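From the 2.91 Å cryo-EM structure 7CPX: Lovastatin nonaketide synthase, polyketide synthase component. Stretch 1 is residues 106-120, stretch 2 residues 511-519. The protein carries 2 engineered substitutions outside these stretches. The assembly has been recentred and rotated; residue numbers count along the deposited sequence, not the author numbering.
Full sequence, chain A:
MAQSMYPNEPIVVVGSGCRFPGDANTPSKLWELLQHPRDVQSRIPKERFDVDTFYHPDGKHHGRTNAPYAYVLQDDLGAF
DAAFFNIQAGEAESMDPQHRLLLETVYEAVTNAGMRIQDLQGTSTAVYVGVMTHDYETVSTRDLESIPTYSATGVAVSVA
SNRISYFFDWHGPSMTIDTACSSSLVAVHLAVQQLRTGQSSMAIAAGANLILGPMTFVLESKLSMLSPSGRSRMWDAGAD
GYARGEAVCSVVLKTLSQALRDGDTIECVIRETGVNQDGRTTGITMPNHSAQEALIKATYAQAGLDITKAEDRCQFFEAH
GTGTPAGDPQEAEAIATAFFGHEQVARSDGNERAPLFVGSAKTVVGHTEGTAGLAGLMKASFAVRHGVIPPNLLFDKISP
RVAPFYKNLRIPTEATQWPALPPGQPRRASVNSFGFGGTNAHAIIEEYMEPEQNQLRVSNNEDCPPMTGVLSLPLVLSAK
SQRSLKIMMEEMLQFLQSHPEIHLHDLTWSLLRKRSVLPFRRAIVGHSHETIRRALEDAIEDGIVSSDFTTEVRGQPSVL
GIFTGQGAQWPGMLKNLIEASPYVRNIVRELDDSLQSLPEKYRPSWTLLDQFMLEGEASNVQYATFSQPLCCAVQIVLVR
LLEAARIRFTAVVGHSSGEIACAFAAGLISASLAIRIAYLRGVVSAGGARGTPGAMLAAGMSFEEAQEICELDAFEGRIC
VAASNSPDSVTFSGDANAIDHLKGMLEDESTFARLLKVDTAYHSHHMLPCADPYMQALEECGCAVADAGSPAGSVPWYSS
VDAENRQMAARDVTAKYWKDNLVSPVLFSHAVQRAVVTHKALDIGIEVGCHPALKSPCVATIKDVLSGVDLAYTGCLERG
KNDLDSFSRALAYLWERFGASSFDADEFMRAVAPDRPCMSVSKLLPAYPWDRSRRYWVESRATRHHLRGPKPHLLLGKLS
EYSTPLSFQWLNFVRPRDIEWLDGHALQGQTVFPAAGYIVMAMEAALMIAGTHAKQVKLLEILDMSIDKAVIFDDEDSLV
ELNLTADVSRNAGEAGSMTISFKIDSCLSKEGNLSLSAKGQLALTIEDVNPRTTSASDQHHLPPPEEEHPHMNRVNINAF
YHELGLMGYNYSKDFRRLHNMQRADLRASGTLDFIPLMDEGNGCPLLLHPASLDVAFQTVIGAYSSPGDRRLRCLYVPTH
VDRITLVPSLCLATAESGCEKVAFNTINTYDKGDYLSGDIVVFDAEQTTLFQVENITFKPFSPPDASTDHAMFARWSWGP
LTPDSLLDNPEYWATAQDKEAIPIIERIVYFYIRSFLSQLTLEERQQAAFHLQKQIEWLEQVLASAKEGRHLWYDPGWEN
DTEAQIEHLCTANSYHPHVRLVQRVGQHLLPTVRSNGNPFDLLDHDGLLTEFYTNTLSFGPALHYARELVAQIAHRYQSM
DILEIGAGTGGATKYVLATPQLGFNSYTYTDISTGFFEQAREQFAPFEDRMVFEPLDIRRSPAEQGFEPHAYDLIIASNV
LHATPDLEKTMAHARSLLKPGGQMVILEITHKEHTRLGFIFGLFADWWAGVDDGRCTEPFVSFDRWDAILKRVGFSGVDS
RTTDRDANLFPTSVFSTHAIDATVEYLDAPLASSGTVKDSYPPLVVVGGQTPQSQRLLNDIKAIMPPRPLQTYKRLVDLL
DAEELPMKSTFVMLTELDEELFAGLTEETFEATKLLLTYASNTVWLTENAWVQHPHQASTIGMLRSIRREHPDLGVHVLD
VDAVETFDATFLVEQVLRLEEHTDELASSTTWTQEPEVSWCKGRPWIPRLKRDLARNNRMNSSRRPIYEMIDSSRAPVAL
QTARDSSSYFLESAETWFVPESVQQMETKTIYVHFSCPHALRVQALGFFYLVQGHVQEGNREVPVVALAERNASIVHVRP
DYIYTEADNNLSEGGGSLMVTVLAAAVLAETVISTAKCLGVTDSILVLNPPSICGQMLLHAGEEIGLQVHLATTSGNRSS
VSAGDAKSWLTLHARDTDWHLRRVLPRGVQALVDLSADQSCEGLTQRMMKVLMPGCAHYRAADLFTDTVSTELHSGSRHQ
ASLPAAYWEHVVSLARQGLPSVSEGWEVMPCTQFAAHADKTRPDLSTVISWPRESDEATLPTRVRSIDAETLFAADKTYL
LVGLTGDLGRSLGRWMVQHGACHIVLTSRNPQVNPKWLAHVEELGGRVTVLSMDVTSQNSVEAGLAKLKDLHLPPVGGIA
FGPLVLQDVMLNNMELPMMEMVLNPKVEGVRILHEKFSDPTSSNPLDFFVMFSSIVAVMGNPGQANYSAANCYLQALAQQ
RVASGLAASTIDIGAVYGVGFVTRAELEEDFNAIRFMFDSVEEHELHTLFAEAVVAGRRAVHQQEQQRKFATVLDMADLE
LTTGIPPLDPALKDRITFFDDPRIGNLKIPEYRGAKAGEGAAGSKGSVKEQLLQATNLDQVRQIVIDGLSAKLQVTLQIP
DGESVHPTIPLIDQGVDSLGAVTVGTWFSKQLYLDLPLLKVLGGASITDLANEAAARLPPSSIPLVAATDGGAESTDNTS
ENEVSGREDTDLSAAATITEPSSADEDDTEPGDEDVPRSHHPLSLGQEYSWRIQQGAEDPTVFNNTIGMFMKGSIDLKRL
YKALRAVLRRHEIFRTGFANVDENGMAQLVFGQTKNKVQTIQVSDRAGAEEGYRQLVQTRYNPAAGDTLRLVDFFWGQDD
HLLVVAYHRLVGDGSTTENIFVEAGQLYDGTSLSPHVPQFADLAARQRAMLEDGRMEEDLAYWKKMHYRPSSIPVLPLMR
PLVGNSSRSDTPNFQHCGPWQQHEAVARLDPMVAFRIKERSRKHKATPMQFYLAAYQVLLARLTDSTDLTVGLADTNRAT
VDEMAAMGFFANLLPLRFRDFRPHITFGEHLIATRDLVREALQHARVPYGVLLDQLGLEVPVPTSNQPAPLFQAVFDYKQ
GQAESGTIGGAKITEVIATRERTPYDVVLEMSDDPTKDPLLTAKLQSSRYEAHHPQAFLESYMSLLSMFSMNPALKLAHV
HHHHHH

Stretch 1 (106-120) VYEAVTNAGMRIQDL
Stretch 2 (511-519) LLRKRSVLP

This is a mostly polar contact in which the turn between two helices packs against an extended strand-like segment, joined chiefly by side-chain to backbone hydrogen bonds. About 713 Å² is buried, both sides summed.

Stretch 1 opens inside a helix that begins earlier in the chain. Gly114 leaves it with phi/psi 89/49, closing a Schellman motif: Met115 N bonds Val110 O at 3.1 Å and Gly114 N bonds Thr111 O at 3.0 Å. Met115 (-130/138) and Arg116 (-85/138) are extended. A second helix starts at Ile117, with Arg116 as N-cap. Stretch 2 leaves a helix near Arg513, turns through Lys514 (-115/21) and runs extended from Arg515 to Leu518. In register, Gly114 CA lies 4.1 Å from Lys514 CA and Arg116 CA lies 3.7 Å from Ser516 CA, so the two chains advance together.

Glycine suits position 114. A CB there would be jammed against the preceding carbonyl and would clash with Lys514 CE. Its bare CA instead approaches Lys514 O at 3.1 Å in a CA-H...O contact. Lys514 (m, m, m, t) gives a weak hydrogen bond from NZ to Gly114 O, 2.8 Å, although that oxygen's place is less sure.

Ser516 (chi1 m) is central and buried. Its OG accepts from Ile117 N at 2.7 Å, meeting a free amide at the start of the second helix. The same OG donates weakly to Met115 O at 3.3 Å. The short side chain brings its hydroxyl within reach of both backbone groups.

Gln118 (m, p, chi3 18°) points toward stretch 2 and pairs with the backbone of Val517. Its OE1 accepts from Val517 N at 3.3 Å; its NE2 donates to Val517 O at a very short 2.4 Å. The amide thus supplies both a donor and an acceptor to one residue.

Arg116 (m, t, m, chi4 -93°) has the largest area covered. Its NH1 donates to Arg513 O at 3.2 Å. Arg116 NH1 also sits over one face of the Arg513 guanidinium, 3.1 Å from Arg513 NH2, placing like charges close together. Asp119 (t) lies at the edge of that guanidinium and offsets some of this charge through a long salt bridge, Asp119 OD2 to Arg513 NH2, 3.6 Å.

Tyr107 (chi1 t, chi2 82°) reaches from the first helix. Its OH lies 3.5 Å from both Ser516 CB and Leu518 CD1, and Leu518 (m, t) adds apolar packing. Thr111 (m) is buried; its OG1 bonds Tyr107 O at 3.1 Å, while its CG2 approaches Arg515 NH1 at 2.9 Å.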

# COMPACT_ATOMS: atom_id res chain seq x y z
N VAL A 106 -3.05 21.07 37.21
CA VAL A 106 -2.46 20.99 38.54
C VAL A 106 -1.90 22.35 38.95
O VAL A 106 -2.05 22.77 40.10
CB VAL A 106 -1.38 19.90 38.59
CG1 VAL A 106 -0.57 20.02 39.86
CG2 VAL A 106 -2.02 18.53 38.51
N TYR A 107 -1.26 23.06 38.02
CA TYR A 107 -0.81 24.40 38.35
C TYR A 107 -1.99 25.31 38.65
O TYR A 107 -1.94 26.14 39.57
CB TYR A 107 0.04 24.99 37.23
CG TYR A 107 0.60 26.35 37.58
CD1 TYR A 107 1.75 26.46 38.35
CD2 TYR A 107 -0.02 27.51 37.17
CE1 TYR A 107 2.27 27.69 38.69
CE2 TYR A 107 0.49 28.75 37.50
CZ TYR A 107 1.63 28.84 38.26
OH TYR A 107 2.14 30.07 38.59
N GLU A 108 -3.08 25.18 37.88
CA GLU A 108 -4.27 25.98 38.14
C GLU A 108 -4.84 25.68 39.52
O GLU A 108 -5.28 26.59 40.23
CB GLU A 108 -5.31 25.73 37.06
CG GLU A 108 -4.95 26.30 35.70
CD GLU A 108 -5.94 25.90 34.62
OE1 GLU A 108 -6.95 25.24 34.95
OE2 GLU A 108 -5.70 26.24 33.44
N ALA A 109 -4.87 24.40 39.90
CA ALA A 109 -5.40 24.02 41.20
C ALA A 109 -4.52 24.54 42.32
O ALA A 109 -5.02 25.01 43.35
CB ALA A 109 -5.54 22.50 41.29
N VAL A 110 -3.20 24.45 42.15
CA VAL A 110 -2.28 24.99 43.15
C VAL A 110 -2.49 26.50 43.28
O VAL A 110 -2.52 27.04 44.39
CB VAL A 110 -0.83 24.65 42.77
CG1 VAL A 110 0.15 25.36 43.68
CG2 VAL A 110 -0.61 23.16 42.84
N THR A 111 -2.64 27.18 42.15
CA THR A 111 -2.88 28.62 42.18
C THR A 111 -4.18 28.96 42.90
O THR A 111 -4.21 29.84 43.76
CB THR A 111 -2.90 29.15 40.74
OG1 THR A 111 -1.58 29.11 40.19
CG2 THR A 111 -3.43 30.57 40.69
N ASN A 112 -5.26 28.25 42.56
CA ASN A 112 -6.55 28.53 43.17
C ASN A 112 -6.54 28.23 44.66
O ASN A 112 -7.14 28.96 45.45
CB ASN A 112 -7.64 27.73 42.46
CG ASN A 112 -7.78 28.09 41.00
OD1 ASN A 112 -7.43 29.20 40.59
ND2 ASN A 112 -8.29 27.16 40.21
N ALA A 113 -5.85 27.16 45.06
CA ALA A 113 -5.73 26.84 46.48
C ALA A 113 -4.97 27.92 47.24
O ALA A 113 -5.08 27.99 48.47
CB ALA A 113 -5.03 25.49 46.65
N GLY A 114 -4.21 28.75 46.54
CA GLY A 114 -3.48 29.82 47.18
C GLY A 114 -2.10 29.38 47.63
O GLY A 114 -1.71 29.62 48.77
N MET A 115 -1.36 28.73 46.73
CA MET A 115 -0.06 28.17 47.06
C MET A 115 0.97 28.60 46.03
O MET A 115 0.69 28.60 44.82
CB MET A 115 -0.12 26.65 47.11
CG MET A 115 -0.94 26.11 48.25
SD MET A 115 -1.10 24.32 48.17
CE MET A 115 -1.82 23.99 49.76
N ARG A 116 2.15 28.96 46.51
CA ARG A 116 3.27 29.26 45.62
C ARG A 116 4.00 27.98 45.27
O ARG A 116 4.22 27.12 46.12
CB ARG A 116 4.23 30.24 46.29
CG ARG A 116 3.57 31.47 46.89
CD ARG A 116 4.60 32.53 47.24
NE ARG A 116 5.62 32.02 48.14
CZ ARG A 116 5.57 32.11 49.47
NH1 ARG A 116 4.56 32.69 50.09
NH2 ARG A 116 6.57 31.60 50.19
N ILE A 117 4.36 27.84 43.99
CA ILE A 117 5.11 26.67 43.56
C ILE A 117 6.41 26.56 44.34
O ILE A 117 6.89 25.45 44.61
CB ILE A 117 5.37 26.73 42.04
CG1 ILE A 117 6.00 25.42 41.56
CG2 ILE A 117 6.28 27.90 41.70
CD1 ILE A 117 6.12 25.32 40.06
N GLN A 118 7.00 27.69 44.72
CA GLN A 118 8.21 27.67 45.53
C GLN A 118 7.94 27.04 46.89
O GLN A 118 8.76 26.26 47.40
CB GLN A 118 8.77 29.08 45.70
CG GLN A 118 9.36 29.68 44.43
CD GLN A 118 8.30 30.06 43.41
OE1 GLN A 118 7.12 30.19 43.74
NE2 GLN A 118 8.72 30.24 42.16
N ASP A 119 6.80 27.37 47.50
CA ASP A 119 6.48 26.81 48.81
C ASP A 119 6.35 25.30 48.74
O ASP A 119 6.88 24.58 49.60
CB ASP A 119 5.19 27.43 49.34
CG ASP A 119 4.85 26.98 50.74
OD1 ASP A 119 5.67 26.27 51.36
OD2 ASP A 119 3.75 27.33 51.23
N LEU A 120 5.65 24.79 47.72
CA LEU A 120 5.52 23.35 47.55
C LEU A 120 6.76 22.72 46.93
O LEU A 120 6.94 21.50 47.05
CB LEU A 120 4.30 23.04 46.68
CG LEU A 120 2.97 23.63 47.15
CD1 LEU A 120 1.91 23.42 46.09
CD2 LEU A 120 2.55 23.02 48.47
N LEU A 511 -2.09 37.71 45.71
CA LEU A 511 -1.10 37.72 44.64
C LEU A 511 0.32 37.63 45.18
O LEU A 511 1.22 37.13 44.49
CB LEU A 511 -1.26 38.97 43.78
CG LEU A 511 -2.41 38.92 42.77
CD1 LEU A 511 -2.63 40.28 42.16
CD2 LEU A 511 -2.13 37.90 41.68
N LEU A 512 0.55 38.10 46.41
CA LEU A 512 1.88 38.07 47.00
C LEU A 512 2.15 36.75 47.72
O LEU A 512 3.09 36.02 47.37
CB LEU A 512 2.05 39.24 47.97
CG LEU A 512 2.56 40.55 47.36
CD1 LEU A 512 2.31 41.70 48.31
CD2 LEU A 512 4.04 40.43 47.04
N ARG A 513 1.33 36.43 48.72
CA ARG A 513 1.58 35.29 49.60
C ARG A 513 0.96 34.00 49.09
O ARG A 513 1.47 32.92 49.39
CB ARG A 513 1.02 35.61 50.99
CG ARG A 513 1.90 35.15 52.15
CD ARG A 513 1.31 33.95 52.87
NE ARG A 513 1.57 32.70 52.16
CZ ARG A 513 2.61 31.91 52.38
NH1 ARG A 513 3.53 32.20 53.29
NH2 ARG A 513 2.74 30.80 51.66
N LYS A 514 -0.13 34.09 48.32
CA LYS A 514 -0.89 32.91 47.90
C LYS A 514 -0.84 32.69 46.40
O LYS A 514 -1.71 32.01 45.84
CB LYS A 514 -2.35 33.04 48.37
CG LYS A 514 -2.51 33.37 49.85
CD LYS A 514 -2.02 32.24 50.75
CE LYS A 514 -3.04 31.12 50.85
NZ LYS A 514 -2.47 29.91 51.49
N ARG A 515 0.15 33.26 45.72
CA ARG A 515 0.32 33.06 44.28
C ARG A 515 1.79 32.88 43.97
O ARG A 515 2.65 33.54 44.56
CB ARG A 515 -0.26 34.24 43.49
CG ARG A 515 -1.77 34.31 43.52
CD ARG A 515 -2.41 33.48 42.42
NE ARG A 515 -2.16 34.04 41.10
CZ ARG A 515 -2.99 33.96 40.07
NH1 ARG A 515 -4.17 33.37 40.18
NH2 ARG A 515 -2.64 34.50 38.91
N SER A 516 2.08 31.97 43.04
CA SER A 516 3.45 31.58 42.76
C SER A 516 4.24 32.73 42.16
O SER A 516 3.71 33.56 41.42
CB SER A 516 3.47 30.39 41.80
OG SER A 516 2.80 29.27 42.37
N VAL A 517 5.53 32.78 42.50
CA VAL A 517 6.47 33.72 41.90
C VAL A 517 7.17 33.02 40.75
O VAL A 517 7.53 31.84 40.84
CB VAL A 517 7.48 34.22 42.95
CG1 VAL A 517 8.50 35.15 42.30
CG2 VAL A 517 6.77 34.93 44.09
N LEU A 518 7.37 33.75 39.66
CA LEU A 518 7.91 33.22 38.42
C LEU A 518 8.97 34.16 37.88
O LEU A 518 9.01 35.34 38.23
CB LEU A 518 6.79 33.01 37.40
CG LEU A 518 5.72 32.02 37.87
CD1 LEU A 518 4.54 31.98 36.91
CD2 LEU A 518 6.30 30.63 38.04
N PRO A 519 9.87 33.65 37.01
CA PRO A 519 11.03 34.45 36.59
C PRO A 519 10.69 35.87 36.17
O PRO A 519 11.22 36.83 36.74
CB PRO A 519 11.59 33.64 35.41
CG PRO A 519 11.20 32.24 35.71
CD PRO A 519 9.85 32.33 36.38